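Local structure of mandelate racemase/muconate lactonizing enzyme family protein (Roseovarius nubinhibens ISM, 3U4F) at residues Leu302-His307 with Arg323-Ala328. The protein binds magnesium and belongs to the mandelate racemase branch of the enolase superfamily, probably acting as a hydro-lyase or isomerase. Numbering follows the deposited sequence.
Sequences LPVTPH and RAIPNA. With GAI (guanidine), chain F.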
# COMPACT_ATOMS: atom_id res chain seq x y z
N LEU A 302 9.04 -15.28 19.28
CA LEU A 302 8.31 -15.89 18.18
C LEU A 302 9.29 -16.28 17.09
O LEU A 302 10.18 -15.48 16.75
CB LEU A 302 7.33 -14.89 17.57
CG LEU A 302 5.90 -14.67 18.08
CD1 LEU A 302 5.54 -15.30 19.42
CD2 LEU A 302 5.42 -13.22 17.89
N PRO A 303 9.13 -17.48 16.54
CA PRO A 303 9.97 -17.85 15.40
C PRO A 303 9.54 -17.20 14.09
O PRO A 303 8.39 -16.74 13.96
CB PRO A 303 9.80 -19.37 15.28
CG PRO A 303 8.55 -19.68 16.01
CD PRO A 303 8.25 -18.58 16.98
N VAL A 304 10.45 -17.25 13.12
CA VAL A 304 10.29 -16.59 11.82
C VAL A 304 10.40 -17.65 10.72
O VAL A 304 11.44 -18.29 10.56
CB VAL A 304 11.33 -15.49 11.61
CG1 VAL A 304 11.16 -14.86 10.20
CG2 VAL A 304 11.27 -14.43 12.73
N THR A 305 9.31 -17.85 10.00
CA THR A 305 9.25 -18.84 8.92
C THR A 305 8.75 -18.10 7.68
O THR A 305 7.55 -18.03 7.44
CB THR A 305 8.30 -20.02 9.30
OG1 THR A 305 8.86 -20.70 10.44
CG2 THR A 305 8.21 -21.04 8.18
N PRO A 306 9.67 -17.52 6.90
CA PRO A 306 9.24 -16.60 5.84
C PRO A 306 8.45 -17.26 4.72
O PRO A 306 8.53 -18.46 4.52
CB PRO A 306 10.58 -16.05 5.29
CG PRO A 306 11.49 -16.12 6.46
CD PRO A 306 11.12 -17.49 7.06
N HIS A 307 7.70 -16.44 3.98
CA HIS A 307 6.96 -16.88 2.84
C HIS A 307 7.88 -16.77 1.65
O HIS A 307 8.59 -15.78 1.45
CB HIS A 307 5.76 -15.93 2.67
CG HIS A 307 5.09 -16.02 1.33
ND1 HIS A 307 5.41 -15.18 0.29
CD2 HIS A 307 4.08 -16.81 0.90
CE1 HIS A 307 4.62 -15.46 -0.75
NE2 HIS A 307 3.81 -16.44 -0.40
N ARG A 323 19.61 -19.13 7.60
CA ARG A 323 20.94 -19.56 8.07
C ARG A 323 21.52 -18.58 9.08
O ARG A 323 22.54 -18.88 9.73
CB ARG A 323 21.91 -19.79 6.90
CG ARG A 323 21.63 -21.02 6.06
CD ARG A 323 21.83 -22.39 6.81
NE ARG A 323 23.10 -22.43 7.56
CZ ARG A 323 23.47 -23.40 8.39
NH1 ARG A 323 22.71 -24.47 8.60
NH2 ARG A 323 24.64 -23.30 9.02
N ALA A 324 20.89 -17.42 9.24
CA ALA A 324 21.49 -16.38 10.08
C ALA A 324 20.70 -16.03 11.31
O ALA A 324 21.30 -15.82 12.36
CB ALA A 324 21.81 -15.09 9.26
N ILE A 325 19.37 -15.93 11.22
CA ILE A 325 18.64 -15.33 12.35
C ILE A 325 18.55 -16.31 13.53
O ILE A 325 18.39 -17.51 13.32
CB ILE A 325 17.24 -14.81 11.94
CG1 ILE A 325 16.41 -15.93 11.32
CG2 ILE A 325 17.41 -13.64 10.95
CD1 ILE A 325 14.92 -15.61 11.26
N PRO A 326 18.65 -15.81 14.76
CA PRO A 326 18.71 -16.77 15.88
C PRO A 326 17.34 -17.41 16.15
O PRO A 326 17.27 -18.50 16.75
CB PRO A 326 19.14 -15.89 17.07
CG PRO A 326 18.73 -14.49 16.71
CD PRO A 326 18.90 -14.42 15.19
N ASN A 327 16.28 -16.75 15.70
CA ASN A 327 14.92 -17.26 15.88
C ASN A 327 14.31 -17.80 14.56
O ASN A 327 13.10 -17.65 14.31
CB ASN A 327 14.00 -16.21 16.53
CG ASN A 327 13.89 -14.91 15.70
OD1 ASN A 327 14.82 -14.52 15.02
ND2 ASN A 327 12.75 -14.25 15.78
N ALA A 328 15.13 -18.44 13.74
CA ALA A 328 14.63 -19.12 12.53
C ALA A 328 13.58 -20.14 12.87
O ALA A 328 13.73 -20.88 13.86
CB ALA A 328 15.78 -19.79 11.77
C GAI F . 1.89 -19.38 0.90
N1 GAI F . 2.49 -19.96 -0.11
N2 GAI F . 0.74 -18.63 0.80
N3 GAI F . 2.44 -19.43 2.12
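Asn327 meets the 302-307 segment with both its side chain and its backbone. Asn327 ND2 donates a hydrogen bond to Leu302 O (3.0 Å), the oxygen lying 15° out of the Asn327 amide plane, and a second to Ala294 O of helix 287-299. Two N-H groups on one small, uncharged amide suit asparagine to this double link; chi1 of 60°, with CG between the backbone N and the carbonyl carbon, brings ND2 within hydrogen-bonding distance of Leu302 O. With an alanine here, Leu302 O and Ala294 O would both probably lose this donor, and with it the side-chain tie between the segments and helix 287-299. From the backbone, Asn327 O accepts a hydrogen bond from Val304 N at 2.9 Å and lies 3.3 Å from Pro303 CA in a CH...O contact, proline having no N-H to offer.

Apolar packing joins branched Val304, through CB, to Ile325 CD1 at 3.6 Å, the two side chains crossing at about a right angle. The Val304 CG2 methyl lies 3.4 Å from the amide nitrogen Asn327 ND2. The long arm of Ile325 also touches Leu291.

The pairing is a single beta bridge, Val304 with Ala328, at the end of the type I turn Ile325-Ala328. In this TIM barrel of the enolase superfamily, it ties the segment beside strand 276-277, which leads to His307 of the guanidine pocket, to the loop between helix 313-322 and strand 332-335.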